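Local coordinates for protein enoyl-CoA hydratase/isomerase (Shewanella pealeana, PDB 4KPK) that belongs to the crotonase-like enoyl-CoA hydratase/isomerase family and probably acts as an isomerase, although its own substrate is not established, at residues E65-I68 and S69-Q73; L75-F78 and K79-Q83; A98-L102 and N103-K107; N121-A124 and R125-M129. All blocks are in the same frame, centred on the assembly; numbering follows the deposited sequence.

How the contacts relate
The four contacts follow one another along the chain, each within one continuous run of residues. Contacts 1 and 2 lie on successive parts of helix 65-80, their centres about 15 Å apart. That helix joins strands 49-54 and 86-91 of the mixed sheet. Contact 3 forms the start of helix 102-109, and its centre lies about 14 Å from that of contact 1. Contact 4 belongs to helix 113-132, which packs on helix 65-80. It touches contact 1 through I68 and L123, and contact 2 through L75 and M129. Contacts 3 and 4 both reach the second subunit, so this side of the chain takes part in the subunit interface.

Contact 1 of 4, residues E65-I68 and S69-Q73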
loop_
_atom_site.group_PDB
_atom_site.type_symbol
_atom_site.label_atom_id
_atom_site.label_comp_id
_atom_site.label_asym_id
_atom_site.label_seq_id
_atom_site.Cartn_x
_atom_site.Cartn_y
_atom_site.Cartn_z
ATOM N N GLU A 65 -32.257 2.442 4.772
ATOM C CA GLU A 65 -32.165 1.763 6.100
ATOM C C GLU A 65 -32.622 0.290 6.077
ATOM O O GLU A 65 -32.105 -0.606 6.762
ATOM C CB GLU A 65 -32.907 2.607 7.167
ATOM C CG GLU A 65 -34.429 2.562 7.139
ATOM C CD GLU A 65 -35.185 3.275 5.977
ATOM O OE1 GLU A 65 -34.645 3.818 4.974
ATOM O OE2 GLU A 65 -36.416 3.255 6.077
ATOM N N VAL A 66 -33.595 0.038 5.264
ATOM C CA VAL A 66 -34.102 -1.287 5.115
ATOM C C VAL A 66 -33.072 -2.206 4.406
ATOM O O VAL A 66 -32.798 -3.259 4.909
ATOM C CB VAL A 66 -35.470 -1.249 4.364
ATOM C CG1 VAL A 66 -35.918 -2.653 3.956
ATOM C CG2 VAL A 66 -36.543 -0.565 5.216
HETATM N N MSE A 67 -32.544 -1.810 3.240
HETATM C CA MSE A 67 -31.455 -2.537 2.561
HETATM C C MSE A 67 -30.314 -2.832 3.500
HETATM O O MSE A 67 -29.834 -3.942 3.524
HETATM C CB MSE A 67 -30.869 -1.712 1.450
HETATM C CG MSE A 67 -29.683 -2.338 0.730
HETATM SE SE MSE A 67 -30.363 -3.169 -0.932
HETATM C CE MSE A 67 -30.780 -1.564 -1.934
ATOM N N ILE A 68 -29.869 -1.819 4.227
ATOM C CA ILE A 68 -28.757 -1.947 5.184
ATOM C C ILE A 68 -29.110 -3.070 6.147
ATOM O O ILE A 68 -28.343 -4.010 6.316
ATOM C CB ILE A 68 -28.495 -0.643 5.998
ATOM C CG1 ILE A 68 -28.050 0.537 5.109
ATOM C CG2 ILE A 68 -27.500 -0.858 7.108
ATOM C CD1 ILE A 68 -27.096 0.153 4.034
ATOM N N SER A 69 -30.316 -3.012 6.701
ATOM C CA SER A 69 -30.689 -3.957 7.755
ATOM C C SER A 69 -30.881 -5.361 7.225
ATOM O O SER A 69 -30.464 -6.374 7.841
ATOM C CB SER A 69 -31.942 -3.477 8.505
ATOM O OG SER A 69 -32.678 -4.591 8.971
ATOM N N GLU A 70 -31.491 -5.446 6.044
ATOM C CA GLU A 70 -31.644 -6.746 5.416
ATOM C C GLU A 70 -30.288 -7.393 5.146
ATOM O O GLU A 70 -30.118 -8.584 5.304
ATOM C CB GLU A 70 -32.493 -6.598 4.151
ATOM C CG GLU A 70 -33.930 -6.224 4.484
ATOM C CD GLU A 70 -34.919 -6.489 3.387
ATOM O OE1 GLU A 70 -34.539 -6.633 2.200
ATOM O OE2 GLU A 70 -36.110 -6.521 3.710
HETATM N N MSE A 71 -29.300 -6.604 4.767
HETATM C CA MSE A 71 -27.963 -7.146 4.457
HETATM C C MSE A 71 -27.316 -7.683 5.698
HETATM O O MSE A 71 -26.721 -8.756 5.654
HETATM C CB MSE A 71 -27.138 -6.047 3.792
HETATM C CG MSE A 71 -27.409 -6.048 2.274
HETATM SE SE MSE A 71 -26.336 -4.635 1.411
HETATM C CE MSE A 71 -27.020 -4.649 -0.446
ATOM N N ILE A 72 -27.445 -6.947 6.819
ATOM C CA ILE A 72 -27.031 -7.478 8.149
ATOM C C ILE A 72 -27.664 -8.828 8.472
ATOM O O ILE A 72 -26.974 -9.774 8.833
ATOM C CB ILE A 72 -27.286 -6.436 9.273
ATOM C CG1 ILE A 72 -26.431 -5.177 9.003
ATOM C CG2 ILE A 72 -27.019 -7.003 10.688
ATOM C CD1 ILE A 72 -26.803 -3.962 9.811
ATOM N N GLN A 73 -28.977 -8.939 8.312
ATOM C CA GLN A 73 -29.666 -10.176 8.584
ATOM C C GLN A 73 -29.171 -11.361 7.732
ATOM O O GLN A 73 -29.017 -12.469 8.253
ATOM C CB GLN A 73 -31.164 -10.011 8.316
ATOM C CG GLN A 73 -31.930 -9.211 9.343
ATOM C CD GLN A 73 -33.377 -9.053 8.942
ATOM O OE1 GLN A 73 -34.078 -10.045 8.700
ATOM N NE2 GLN A 73 -33.834 -7.803 8.832
#
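M71 N and I72 N bond back to M67 O and I68 O in the regular i to i+4 pattern of an alpha helix, and S69 and E70 do the same with E65 and V66. The E70 N to V66 O bond is 2.8 Å long and nearly straight at 168°. Above it, the side chains of V66 and E70 run side by side. V66 CG1 lies 3.9 Å from E70 OE2. The carboxylate itself is held from outside, by the backbone N of H39 and Y40. This is the first part of helix 65-80, the crossover helix of the beta-alpha-beta unit built with strands 49-54 and 86-91. Two selenomethionines also lie alongside each other. The extended chain of M71 brings its CE to 3.7 Å from SE of M67. M71 also packs on M52 and L54 of strand 49-54. I68 and I72 meet more loosely and at a slant, with I68 CG2 4.2 Å from I72 CD1. I72 CG1 sits anti to the carbonyl carbon (chi1 -62°), and the chain then extends so that CD1 reaches back along the helix. I68 packs against L123 and L126 of helix 113-132, while I72 meets M129 there.

Contact 2 of 4, residues L75-F78 and K79-Q83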
loop_
_atom_site.group_PDB
_atom_site.type_symbol
_atom_site.label_atom_id
_atom_site.label_comp_id
_atom_site.label_asym_id
_atom_site.label_seq_id
_atom_site.Cartn_x
_atom_site.Cartn_y
_atom_site.Cartn_z
ATOM N N LEU A 75 -26.223 -11.682 6.272
ATOM C CA LEU A 75 -24.893 -11.981 6.760
ATOM C C LEU A 75 -24.952 -12.792 8.041
ATOM O O LEU A 75 -24.253 -13.800 8.134
ATOM C CB LEU A 75 -24.060 -10.715 7.022
ATOM C CG LEU A 75 -23.592 -9.887 5.827
ATOM C CD1 LEU A 75 -22.650 -8.787 6.304
ATOM C CD2 LEU A 75 -22.926 -10.779 4.787
ATOM N N GLU A 76 -25.761 -12.370 9.020
ATOM C CA GLU A 76 -25.820 -13.135 10.284
ATOM C C GLU A 76 -26.384 -14.518 9.970
ATOM O O GLU A 76 -25.865 -15.509 10.441
ATOM C CB GLU A 76 -26.604 -12.422 11.374
ATOM C CG GLU A 76 -27.186 -13.360 12.434
ATOM C CD GLU A 76 -26.177 -14.147 13.318
ATOM O OE1 GLU A 76 -25.099 -14.635 12.851
ATOM O OE2 GLU A 76 -26.505 -14.328 14.525
ATOM N N HIS A 77 -27.382 -14.603 9.088
ATOM C CA HIS A 77 -27.887 -15.906 8.683
ATOM C C HIS A 77 -26.805 -16.865 8.147
ATOM O O HIS A 77 -26.691 -18.005 8.598
ATOM C CB HIS A 77 -28.974 -15.721 7.666
ATOM C CG HIS A 77 -29.510 -16.990 7.128
ATOM N ND1 HIS A 77 -30.299 -17.831 7.878
ATOM C CD2 HIS A 77 -29.391 -17.561 5.903
ATOM C CE1 HIS A 77 -30.637 -18.876 7.145
ATOM N NE2 HIS A 77 -30.081 -18.745 5.953
ATOM N N PHE A 78 -25.965 -16.405 7.241
ATOM C CA PHE A 78 -25.008 -17.313 6.597
ATOM C C PHE A 78 -23.738 -17.564 7.441
ATOM O O PHE A 78 -23.083 -18.602 7.325
ATOM C CB PHE A 78 -24.669 -16.824 5.178
ATOM C CG PHE A 78 -25.766 -17.093 4.144
ATOM C CD1 PHE A 78 -26.282 -18.378 3.960
ATOM C CD2 PHE A 78 -26.251 -16.070 3.309
ATOM C CE1 PHE A 78 -27.269 -18.631 3.023
ATOM C CE2 PHE A 78 -27.224 -16.333 2.335
ATOM C CZ PHE A 78 -27.743 -17.608 2.201
ATOM N N LYS A 79 -23.387 -16.626 8.300
ATOM C CA LYS A 79 -22.303 -16.854 9.199
ATOM C C LYS A 79 -22.606 -18.074 10.088
ATOM O O LYS A 79 -21.747 -18.893 10.268
ATOM C CB LYS A 79 -22.038 -15.637 10.062
ATOM C CG LYS A 79 -20.887 -15.916 11.002
ATOM C CD LYS A 79 -20.512 -14.722 11.857
ATOM C CE LYS A 79 -19.535 -15.204 12.928
ATOM N NZ LYS A 79 -18.780 -14.091 13.544
ATOM N N ARG A 80 -23.825 -18.167 10.627
ATOM C CA ARG A 80 -24.277 -19.305 11.466
ATOM C C ARG A 80 -24.242 -20.652 10.722
ATOM O O ARG A 80 -23.808 -21.682 11.266
ATOM C CB ARG A 80 -25.728 -19.089 11.925
ATOM C CG ARG A 80 -25.984 -17.882 12.816
ATOM C CD ARG A 80 -27.414 -17.890 13.375
ATOM N NE ARG A 80 -28.477 -17.948 12.344
ATOM C CZ ARG A 80 -29.330 -16.962 12.008
ATOM N NH1 ARG A 80 -29.291 -15.768 12.598
ATOM N NH2 ARG A 80 -30.239 -17.171 11.054
ATOM N N ASN A 81 -24.717 -20.597 9.471
ATOM C CA ASN A 81 -24.960 -21.743 8.625
ATOM C C ASN A 81 -23.721 -22.560 8.331
ATOM O O ASN A 81 -22.759 -22.053 7.780
ATOM C CB ASN A 81 -25.561 -21.257 7.323
ATOM C CG ASN A 81 -26.329 -22.323 6.621
ATOM O OD1 ASN A 81 -25.778 -23.339 6.218
ATOM N ND2 ASN A 81 -27.593 -22.103 6.454
ATOM N N GLU A 82 -23.768 -23.838 8.697
ATOM C CA GLU A 82 -22.672 -24.790 8.470
ATOM C C GLU A 82 -22.534 -25.274 7.011
ATOM O O GLU A 82 -21.453 -25.702 6.600
ATOM C CB GLU A 82 -22.888 -26.023 9.352
ATOM C CG GLU A 82 -23.044 -25.716 10.830
ATOM C CD GLU A 82 -22.143 -26.602 11.662
ATOM O OE1 GLU A 82 -21.171 -26.066 12.229
ATOM O OE2 GLU A 82 -22.377 -27.833 11.710
ATOM N N GLN A 83 -23.635 -25.253 6.258
ATOM C CA GLN A 83 -23.650 -25.563 4.804
ATOM C C GLN A 83 -23.114 -24.416 3.865
ATOM O O GLN A 83 -23.000 -24.575 2.641
ATOM C CB GLN A 83 -25.082 -25.934 4.420
ATOM C CG GLN A 83 -25.207 -26.873 3.225
ATOM C CD GLN A 83 -26.621 -26.891 2.641
ATOM O OE1 GLN A 83 -27.579 -27.196 3.357
ATOM N NE2 GLN A 83 -26.759 -26.559 1.342
#
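The guanidinium of R80 has H77 CA and E76 O over one face, both offset toward its rim. H77 CA stands 3.6 Å above the plane. At the edge of the H77 ring, near the ring plane, comes R80 NH2. The two flat groups are almost perpendicular, 81° apart. The F78 ring has CD2 of H77 over one face and N81 CB at its edge. These groups sit at the C-terminal end of helix 65-80, the connecting helix of the beta-alpha-beta unit between strands 49-54 and 86-91.

R80 bends at chi3 (-56°), which folds its guanidinium back over the preceding turn. There it crosses E76 at about a right angle. The ion pair is long, with E76 OE2 3.7 Å from R80 NH1. A carboxylate oxygen also rests near the arginine's aliphatic stem, with E76 OE1 3.4 Å from R80 CG. H77 NE2 is hydrogen-bonded to T31 OG1. F78 packs on C43 and L45 of strand 41-46.

The backbone bonds weaken toward the helix end. K79 N to L75 O is a regular bond, but R80 N to E76 O and N81 N to H77 O are both weak. N81 is the first residue to leave helical angles. At the helix end, K135 NZ is hydrogen-bonded to the carbonyl oxygens of F78, K79 and N81. N81 OD1 turns forward along the chain and accepts a weak bond of 2.9 Å from Q83 N.

Contact 3 of 4, residues A98-L102 and N103-K107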
loop_
_atom_site.group_PDB
_atom_site.type_symbol
_atom_site.label_atom_id
_atom_site.label_comp_id
_atom_site.label_asym_id
_atom_site.label_seq_id
_atom_site.Cartn_x
_atom_site.Cartn_y
_atom_site.Cartn_z
ATOM N N ALA A 98 -27.015 2.242 -7.515
ATOM C CA ALA A 98 -26.799 3.663 -7.777
ATOM C C ALA A 98 -26.485 4.420 -6.455
ATOM O O ALA A 98 -26.409 5.626 -6.470
ATOM C CB ALA A 98 -28.002 4.305 -8.465
ATOM N N GLY A 99 -26.262 3.718 -5.345
ATOM C CA GLY A 99 -25.798 4.379 -4.136
ATOM C C GLY A 99 -27.036 4.702 -3.348
ATOM O O GLY A 99 -27.943 3.875 -3.247
ATOM N N ALA A 100 -27.118 5.920 -2.843
ATOM C CA ALA A 100 -28.039 6.220 -1.733
ATOM C C ALA A 100 -29.443 6.643 -2.201
ATOM O O ALA A 100 -29.568 7.475 -3.077
ATOM C CB ALA A 100 -27.430 7.280 -0.830
ATOM N N ASP A 101 -30.481 6.045 -1.623
ATOM C CA ASP A 101 -31.860 6.333 -1.998
ATOM C C ASP A 101 -32.188 7.801 -1.662
ATOM O O ASP A 101 -31.923 8.234 -0.546
ATOM C CB ASP A 101 -32.755 5.305 -1.269
ATOM C CG ASP A 101 -34.256 5.526 -1.475
ATOM O OD1 ASP A 101 -34.840 6.485 -0.931
ATOM O OD2 ASP A 101 -34.881 4.677 -2.113
ATOM N N LEU A 102 -32.726 8.566 -2.629
ATOM C CA LEU A 102 -33.066 9.998 -2.405
ATOM C C LEU A 102 -34.039 10.238 -1.237
ATOM O O LEU A 102 -33.904 11.232 -0.504
ATOM C CB LEU A 102 -33.669 10.646 -3.662
ATOM C CG LEU A 102 -34.046 12.150 -3.669
ATOM C CD1 LEU A 102 -32.846 13.008 -3.335
ATOM C CD2 LEU A 102 -34.609 12.635 -5.025
ATOM N N ASN A 103 -35.027 9.349 -1.097
ATOM C CA ASN A 103 -36.003 9.474 -0.030
ATOM C C ASN A 103 -35.340 9.276 1.285
ATOM O O ASN A 103 -35.674 9.952 2.242
ATOM C CB ASN A 103 -37.139 8.476 -0.193
ATOM C CG ASN A 103 -38.268 9.056 -0.982
ATOM O OD1 ASN A 103 -38.713 10.161 -0.683
ATOM N ND2 ASN A 103 -38.718 8.350 -2.020
ATOM N N TRP A 104 -34.367 8.365 1.320
ATOM C CA TRP A 104 -33.596 8.089 2.535
ATOM C C TRP A 104 -32.744 9.309 2.820
ATOM O O TRP A 104 -32.658 9.756 3.948
ATOM C CB TRP A 104 -32.741 6.824 2.381
ATOM C CG TRP A 104 -31.919 6.439 3.548
ATOM C CD1 TRP A 104 -32.320 6.382 4.862
ATOM C CD2 TRP A 104 -30.568 5.981 3.520
ATOM N NE1 TRP A 104 -31.298 5.942 5.645
ATOM C CE2 TRP A 104 -30.199 5.690 4.863
ATOM C CE3 TRP A 104 -29.619 5.795 2.492
ATOM C CZ2 TRP A 104 -28.909 5.210 5.219
ATOM C CZ3 TRP A 104 -28.298 5.330 2.834
ATOM C CH2 TRP A 104 -27.966 5.047 4.207
HETATM N N MSE A 105 -32.148 9.886 1.791
HETATM C CA MSE A 105 -31.327 11.060 2.021
HETATM C C MSE A 105 -32.125 12.211 2.609
HETATM O O MSE A 105 -31.595 12.944 3.452
HETATM C CB MSE A 105 -30.621 11.491 0.750
HETATM C CG MSE A 105 -29.646 10.436 0.218
HETATM SE SE MSE A 105 -28.751 11.126 -1.419
HETATM C CE MSE A 105 -29.776 10.593 -3.007
ATOM N N ARG A 106 -33.344 12.445 2.128
ATOM C CA ARG A 106 -34.201 13.503 2.717
ATOM C C ARG A 106 -34.445 13.282 4.198
ATOM O O ARG A 106 -34.497 14.230 4.965
ATOM C CB ARG A 106 -35.572 13.549 2.068
ATOM C CG ARG A 106 -35.573 14.146 0.660
ATOM C CD ARG A 106 -36.945 14.046 0.035
ATOM N NE ARG A 106 -36.852 14.199 -1.407
ATOM C CZ ARG A 106 -36.720 15.365 -2.057
ATOM N NH1 ARG A 106 -36.639 16.528 -1.413
ATOM N NH2 ARG A 106 -36.672 15.370 -3.383
ATOM N N LYS A 107 -34.650 12.033 4.574
ATOM C CA LYS A 107 -34.854 11.690 5.982
ATOM C C LYS A 107 -33.599 12.000 6.806
ATOM O O LYS A 107 -33.708 12.604 7.876
ATOM C CB LYS A 107 -35.247 10.222 6.155
ATOM C CG LYS A 107 -36.468 9.823 5.329
ATOM C CD LYS A 107 -36.994 8.501 5.853
ATOM C CE LYS A 107 -38.142 7.924 5.049
ATOM N NZ LYS A 107 -38.377 6.594 5.664
#
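D101 and W104 meet at the helix start because D101 has CG anti to its own N (chi1 176°), and its chi2 turns OD1 toward the N-H groups of N103 and W104 in the first turn. M105 takes the other course: CG lies beside its N (chi1 -63°), and a bend at chi3 brings CE back over A100 and L102.

D101 OD1 accepts from two donors. W104 N is 3.0 Å away and meets the oxygen on its anti side, 16° out of the carboxylate plane. N103 N is 2.9 Å away, but its N-H points poorly at OD1, so that bond is weak. The other oxygen, OD2, forms a salt bridge with R56, which anchors the capping carboxylate from outside the helix. D101 O receives M105 N at 2.9 Å, the first regular turn.

Most of the apolar contacts lie round M105. Its CG is 4.0 Å from A100 CB, and its CE is 3.9 Å from L102 CD1. L102 and M105 cross at about a right angle. A100 CB also approaches the W104 ring, 4.2 Å from CZ3. W104 NE1 gives a weak hydrogen bond to D119. L102 CD2 lies 3.8 Å from R106 NH2. L102 and R106 pack on F285 of the second subunit, and M105 packs on F284 of that subunit.

The carboxylate of D101 thus takes the N-cap place of helix 102-109, the helix that follows the loop after strand 86-91.

Contact 4 of 4, residues N121-A124 and R125-M129; sequences NELA and RLMSM
L123 and M127 make the closest apolar side-chain contact here, with L123 CD1 3.6 Å from M127 CE. The two chains lie side by side and point the same way. L123 has CG anti to the backbone N (chi1 -172°), while M127 is bent at chi2 and chi3, which brings CE round to the leucine methyl. L126 crosses L123 obliquely, its CD2 4.2 Å from L123 CD1. Around them, L123 packs on V180 and L126 on M71 of helix 65-80. M127 turns elsewhere, to L152 and C155 of helix 148-155.

The charged pair is looser. E122 and R125 run alongside each other, with carboxylate and guanidinium planes only 14° apart. Their charged atoms do not meet: E122 OE1 is 4.9 Å from R125 NE. The nearest side-chain approach is E122 OE2 to R125 CD, 4.0 Å. Any attraction is therefore probably weak.

The backbone bonds are those of a regular alpha helix. R125 N, L126 N, M127 N and S128 N bond to the carbonyl oxygens four residues back, and L126 N to E122 O is almost straight at 173°. Polar contact with the second subunit comes through N121, whose OD1 is hydrogen-bonded to S265 of that subunit. A124 packs on the same serine, and S128 on L261 of that subunit.

In this part of helix 113-132, L123, L126 and M127 pack within their own chain, while N121, A124 and S128 also reach the second subunit.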
loop_
_atom_site.group_PDB
_atom_site.type_symbol
_atom_site.label_atom_id
_atom_site.label_comp_id
_atom_site.label_asym_id
_atom_site.label_seq_id
_atom_site.Cartn_x
_atom_site.Cartn_y
_atom_site.Cartn_z
ATOM N N ASN A 121 -23.852 4.114 12.478
ATOM C CA ASN A 121 -23.344 2.977 13.178
ATOM C C ASN A 121 -23.896 1.719 12.622
ATOM O O ASN A 121 -23.203 0.735 12.613
ATOM C CB ASN A 121 -23.610 2.961 14.694
ATOM C CG ASN A 121 -22.718 3.907 15.479
ATOM O OD1 ASN A 121 -21.562 4.163 15.136
ATOM N ND2 ASN A 121 -23.249 4.395 16.593
ATOM N N GLU A 122 -25.127 1.721 12.148
ATOM C CA GLU A 122 -25.639 0.538 11.468
ATOM C C GLU A 122 -24.924 0.235 10.138
ATOM O O GLU A 122 -24.667 -0.917 9.845
ATOM C CB GLU A 122 -27.165 0.632 11.237
ATOM C CG GLU A 122 -27.880 0.584 12.580
ATOM C CD GLU A 122 -27.466 -0.638 13.421
ATOM O OE1 GLU A 122 -28.017 -1.743 13.173
ATOM O OE2 GLU A 122 -26.569 -0.499 14.312
ATOM N N LEU A 123 -24.644 1.274 9.358
ATOM C CA LEU A 123 -23.896 1.106 8.113
ATOM C C LEU A 123 -22.506 0.628 8.489
ATOM O O LEU A 123 -21.933 -0.263 7.821
ATOM C CB LEU A 123 -23.820 2.403 7.326
ATOM C CG LEU A 123 -23.202 2.164 5.942
ATOM C CD1 LEU A 123 -23.869 1.053 5.185
ATOM C CD2 LEU A 123 -23.126 3.461 5.131
ATOM N N ALA A 124 -21.980 1.134 9.617
ATOM C CA ALA A 124 -20.622 0.690 10.017
ATOM C C ALA A 124 -20.563 -0.768 10.472
ATOM O O ALA A 124 -19.575 -1.485 10.195
ATOM C CB ALA A 124 -20.026 1.579 11.058
ATOM N N ARG A 125 -21.617 -1.187 11.170
ATOM C CA ARG A 125 -21.800 -2.582 11.595
ATOM C C ARG A 125 -21.935 -3.504 10.356
ATOM O O ARG A 125 -21.340 -4.573 10.292
ATOM C CB ARG A 125 -23.056 -2.669 12.493
ATOM C CG ARG A 125 -23.456 -4.061 12.961
ATOM C CD ARG A 125 -24.740 -4.048 13.843
ATOM N NE ARG A 125 -24.983 -5.348 14.474
ATOM C CZ ARG A 125 -24.259 -5.854 15.501
ATOM N NH1 ARG A 125 -23.227 -5.200 16.022
ATOM N NH2 ARG A 125 -24.557 -7.040 16.011
ATOM N N LEU A 126 -22.735 -3.100 9.391
ATOM C CA LEU A 126 -22.762 -3.824 8.062
ATOM C C LEU A 126 -21.346 -4.037 7.443
ATOM O O LEU A 126 -20.951 -5.151 7.210
ATOM C CB LEU A 126 -23.672 -3.100 7.074
ATOM C CG LEU A 126 -23.706 -3.701 5.636
ATOM C CD1 LEU A 126 -23.935 -5.196 5.704
ATOM C CD2 LEU A 126 -24.688 -3.012 4.736
HETATM N N MSE A 127 -20.564 -3.006 7.229
HETATM C CA MSE A 127 -19.243 -3.156 6.642
HETATM C C MSE A 127 -18.316 -4.019 7.477
HETATM O O MSE A 127 -17.565 -4.860 6.971
HETATM C CB MSE A 127 -18.622 -1.806 6.510
HETATM C CG MSE A 127 -19.245 -0.832 5.541
HETATM SE SE MSE A 127 -19.505 -1.484 3.679
HETATM C CE MSE A 127 -21.142 -0.446 3.304
ATOM N N SER A 128 -18.317 -3.779 8.792
ATOM C CA SER A 128 -17.467 -4.556 9.668
ATOM C C SER A 128 -17.758 -6.057 9.626
ATOM O O SER A 128 -16.830 -6.866 9.455
ATOM C CB SER A 128 -17.568 -4.037 11.118
ATOM O OG SER A 128 -16.573 -4.665 11.893
HETATM N N MSE A 129 -19.025 -6.434 9.763
HETATM C CA MSE A 129 -19.405 -7.821 9.685
HETATM C C MSE A 129 -19.073 -8.447 8.340
HETATM O O MSE A 129 -18.722 -9.632 8.286
HETATM C CB MSE A 129 -20.909 -8.083 9.796
HETATM C CG MSE A 129 -21.486 -7.693 11.162
HETATM SE SE MSE A 129 -23.411 -8.173 11.264
HETATM C CE MSE A 129 -23.495 -9.514 9.845
#